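Local structure of response regulator receiver modulated diguanylate cyclase with PAS/PAC sensor (Desulfovibrio desulfuricans subsp. desulfuricans str., 3CG0) at the interface of chains A and B. The protein acts as a diguanylate cyclase, making cyclic di-GMP, with output probably tuned by phosphorylation of its receiver domain, the part present here. Residues are numbered along the deposited sequence; one frame, centred on the assembly and turned at random. Chains: chain A/B, Response regulator receiver modulated diguanylate cyclase with PAS/PAC sensor.

Contact 1: the interface of chains A and B. Residues chain A 12, 25, 28-29, 59; chain B 113, 118, 122.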
loop_
_atom_site.group_PDB
_atom_site.type_symbol
_atom_site.label_atom_id
_atom_site.label_comp_id
_atom_site.label_asym_id
_atom_site.label_seq_id
_atom_site.Cartn_x
_atom_site.Cartn_y
_atom_site.Cartn_z
ATOM N N VAL A 12 -6.833 22.764 -11.420
ATOM C CA VAL A 12 -6.353 21.628 -10.641
ATOM C C VAL A 12 -4.829 21.620 -10.538
ATOM O O VAL A 12 -4.131 21.791 -11.533
ATOM C CB VAL A 12 -6.845 20.277 -11.229
ATOM C CG1 VAL A 12 -6.401 19.094 -10.350
ATOM C CG2 VAL A 12 -8.353 20.281 -11.361
ATOM N N LEU A 25 -3.749 11.373 -15.850
ATOM C CA LEU A 25 -4.582 12.337 -15.139
ATOM C C LEU A 25 -4.620 13.684 -15.829
ATOM O O LEU A 25 -5.633 14.354 -15.759
ATOM C CB LEU A 25 -4.112 12.514 -13.695
ATOM C CG LEU A 25 -4.530 11.453 -12.682
ATOM C CD1 LEU A 25 -3.669 11.613 -11.438
ATOM C CD2 LEU A 25 -6.004 11.565 -12.329
ATOM N N GLN A 28 -7.127 12.878 -18.829
ATOM C CA GLN A 28 -8.463 12.798 -18.250
ATOM C C GLN A 28 -9.041 14.166 -17.891
ATOM O O GLN A 28 -10.162 14.499 -18.293
ATOM C CB GLN A 28 -8.445 11.930 -16.999
ATOM C CG GLN A 28 -8.478 10.457 -17.262
ATOM C CD GLN A 28 -8.267 9.650 -16.016
ATOM O OE1 GLN A 28 -7.601 10.095 -15.081
ATOM N NE2 GLN A 28 -8.820 8.443 -15.994
ATOM N N LEU A 29 -8.267 14.953 -17.145
ATOM C CA LEU A 29 -8.725 16.248 -16.649
ATOM C C LEU A 29 -8.906 17.280 -17.758
ATOM O O LEU A 29 -9.920 17.992 -17.798
ATOM C CB LEU A 29 -7.784 16.779 -15.563
ATOM C CG LEU A 29 -7.825 16.070 -14.207
ATOM C CD1 LEU A 29 -6.640 16.483 -13.368
ATOM C CD2 LEU A 29 -9.109 16.347 -13.481
ATOM N N LEU A 59 -4.775 17.426 -6.140
ATOM C CA LEU A 59 -4.741 15.957 -6.162
ATOM C C LEU A 59 -3.345 15.521 -5.776
ATOM O O LEU A 59 -2.401 15.796 -6.500
ATOM C CB LEU A 59 -5.053 15.417 -7.567
ATOM C CG LEU A 59 -6.377 15.739 -8.255
ATOM C CD1 LEU A 59 -6.512 14.877 -9.517
ATOM C CD2 LEU A 59 -7.567 15.554 -7.324
ATOM N N VAL B 113 -7.526 5.752 -11.896
ATOM C CA VAL B 113 -8.710 6.510 -11.520
ATOM C C VAL B 113 -9.620 6.588 -12.732
ATOM O O VAL B 113 -9.165 6.920 -13.822
ATOM C CB VAL B 113 -8.342 7.949 -11.075
ATOM C CG1 VAL B 113 -9.555 8.672 -10.549
ATOM C CG2 VAL B 113 -7.240 7.928 -10.034
ATOM N N LEU B 118 -13.432 10.740 -10.939
ATOM C CA LEU B 118 -12.503 11.855 -10.845
ATOM C C LEU B 118 -13.198 13.207 -10.950
ATOM O O LEU B 118 -12.955 14.088 -10.124
ATOM C CB LEU B 118 -11.431 11.739 -11.937
ATOM C CG LEU B 118 -10.430 12.881 -12.102
ATOM C CD1 LEU B 118 -9.568 13.023 -10.851
ATOM C CD2 LEU B 118 -9.577 12.615 -13.326
ATOM N N ILE B 122 -13.881 15.766 -7.723
ATOM C CA ILE B 122 -13.434 17.150 -7.822
ATOM C C ILE B 122 -14.576 18.146 -7.603
ATOM O O ILE B 122 -14.420 19.104 -6.857
ATOM C CB ILE B 122 -12.714 17.424 -9.142
ATOM C CG1 ILE B 122 -11.364 16.705 -9.152
ATOM C CG2 ILE B 122 -12.524 18.921 -9.355
ATOM C CD1 ILE B 122 -10.500 17.101 -10.306
#
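B:Leu118 drives its two methyl groups into an apolar pocket of chain A, where helix 115-132 of chain B packs alongside helix 19-32 and against the face of the sheet formed by strands 11-15 and 57-61. Its CG stands anti to the backbone N (chi1 174°), which points the fork off the helix and into the partner chain. CD1 goes mainly to the sheet and meets CD1 of A:Leu59 at 3.8 Å. CD2 goes mainly to helix 19-32, where it lies 3.8 Å from CD2 of A:Leu29. CD2 of A:Leu25 sits by both branches, 3.9 Å from CD2 and 4.1 Å from CD1 of B:Leu118. The side chains of A:Leu29 and B:Leu118 run nearly perpendicular to each other, so the fork is gripped from more than one direction; B:Leu118 gives up 63 Å² of surface here, more than any other residue of the patch. One turn further on, CD1 of B:Ile122 presses against CD2 of A:Leu29 at 3.5 Å, and this is the tight end of the apolar core. A:Val12 makes a marginal contact there, its CG2 4.0 Å from the same CD1 of B:Ile122, and gives little surface to the partner. Against this core stands a polar margin. There A:Gln28, its chain extended beyond CG, lays its methylene CB and carboxamide OE1 beside CD2 of B:Leu118, so one residue serves both the apolar core and a bond to the backbone. The patch joins elements that are neighbours within a single ordinary receiver domain, as expected if the two chains have exchanged their C-terminal segments; whether this form occurs in the cell the structure alone does not show. The carboxamide NE2 of A:Gln28 donates to the main-chain O of B:Val113 over 2.7 Å, nearly straight at the hydrogen (158°), with the donor tilted 20° from the carbonyl plane and the acceptor close to the plane of the amide.

Contact 2: the interface of chains A and B. Residues chain A 71, 74-75, 87; chain B 99-100, 103.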
loop_
_atom_site.group_PDB
_atom_site.type_symbol
_atom_site.label_atom_id
_atom_site.label_comp_id
_atom_site.label_asym_id
_atom_site.label_seq_id
_atom_site.Cartn_x
_atom_site.Cartn_y
_atom_site.Cartn_z
ATOM N N VAL A 71 1.315 13.240 2.832
ATOM C CA VAL A 71 0.503 13.781 3.934
ATOM C C VAL A 71 0.955 15.169 4.393
ATOM O O VAL A 71 0.120 16.072 4.536
ATOM C CB VAL A 71 0.446 12.787 5.116
ATOM C CG1 VAL A 71 -0.403 13.322 6.257
ATOM C CG2 VAL A 71 -0.128 11.446 4.639
ATOM N N ALA A 74 0.058 17.611 1.581
ATOM C CA ALA A 74 -1.359 17.984 1.631
ATOM C C ALA A 74 -1.697 18.891 2.815
ATOM O O ALA A 74 -2.504 19.813 2.672
ATOM C CB ALA A 74 -2.209 16.766 1.660
ATOM N N ALA A 75 -1.091 18.636 3.975
ATOM C CA ALA A 75 -1.289 19.514 5.143
ATOM C C ALA A 75 -0.883 20.953 4.851
ATOM O O ALA A 75 -1.597 21.883 5.207
ATOM C CB ALA A 75 -0.570 18.988 6.343
ATOM N N PHE A 87 -6.540 12.689 -2.020
ATOM C CA PHE A 87 -5.343 11.864 -2.075
ATOM C C PHE A 87 -5.452 10.831 -3.209
ATOM O O PHE A 87 -6.490 10.208 -3.376
ATOM C CB PHE A 87 -5.141 11.114 -0.750
ATOM C CG PHE A 87 -4.540 11.945 0.362
ATOM C CD1 PHE A 87 -3.243 12.425 0.279
ATOM C CD2 PHE A 87 -5.266 12.211 1.517
ATOM C CE1 PHE A 87 -2.659 13.148 1.312
ATOM C CE2 PHE A 87 -4.693 12.943 2.570
ATOM C CZ PHE A 87 -3.398 13.412 2.472
ATOM N N ARG B 99 -2.456 9.423 9.769
ATOM C CA ARG B 99 -1.920 10.774 9.626
ATOM C C ARG B 99 -2.683 11.535 8.556
ATOM O O ARG B 99 -2.929 12.726 8.713
ATOM C CB ARG B 99 -0.421 10.789 9.322
ATOM C CG ARG B 99 0.415 9.785 10.108
ATOM C CD ARG B 99 1.860 10.249 10.331
ATOM N NE ARG B 99 2.370 11.203 9.340
ATOM C CZ ARG B 99 2.916 10.875 8.171
ATOM N NH1 ARG B 99 3.019 9.601 7.799
ATOM N NH2 ARG B 99 3.348 11.836 7.362
ATOM N N ALA B 100 -3.060 10.847 7.476
ATOM C CA ALA B 100 -3.841 11.452 6.378
ATOM C C ALA B 100 -5.195 11.965 6.874
ATOM O O ALA B 100 -5.603 13.071 6.534
ATOM C CB ALA B 100 -4.043 10.458 5.249
ATOM N N VAL B 103 -5.570 15.659 8.138
ATOM C CA VAL B 103 -5.675 16.785 7.218
ATOM C C VAL B 103 -7.123 16.914 6.718
ATOM O O VAL B 103 -7.486 17.915 6.108
ATOM C CB VAL B 103 -4.612 16.748 6.061
ATOM C CG1 VAL B 103 -3.267 16.264 6.578
ATOM C CG2 VAL B 103 -5.067 15.906 4.884
#
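A:Val71, on helix 70-80, leans against the last turn of helix 94-101 of chain B. Its CB faces the guanidinium of B:Arg99, with NH2 3.8 Å away; a bend at chi3 in the arginine brings that group round toward the valine. From CB the side chain forks. CG1, anti to the backbone N (chi1 -179°), runs along the partner's main chain: it lies 3.6 Å from O of B:Arg99 and 3.9 Å from CA of B:Ala100, with the aliphatic CB of B:Arg99 also near. CG2 turns to the methyl group of B:Ala100, whose CB is 4.1 Å off. These are contacts of packing, and the small side chain of B:Ala100 is consistent with the close approach of the helix. The same methyl also settles over one face of the A:Phe87 ring, near its rim, with CB 3.7 Å from CE2. B:Val103 comes to that rim from the other side of the ring plane: its CG2 is 3.8 Å from CE2 of A:Phe87 and also touches CZ, so the outer corner of the ring is held between two aliphatic groups. Its other branch, CG1, meets CB of A:Ala75 at 3.8 Å; B:Val103 thus bridges helix 70-80 and the ring, and hides 49 Å² in doing so. In the fold, helix 94-101 of chain B and the loop after it pack on helix 70-80 and strand 85-89 of chain A, the position that the chain's own helix would be expected to take in a receiver domain with no exchange of segments.

Contacts 1 and 2 lie about 18 Å apart, between the centres of their C-alpha atoms, and share no residue. In contact 1 chain A supplies helix 19-32 with strands 11-15 and 57-61, and chain B the B:Val113 loop and helix 115-132. In contact 2 helix 70-80 and strand 85-89 of chain A meet helix 94-101 and the B:Val103 loop. Both sets from chain B lie in its C-terminal part. Together they indicate a composite receiver domain, an alternate fold in which the C-terminal segments are swapped between chains. Twofold symmetry repeats both contacts with the chains exchanged, holding the pair together.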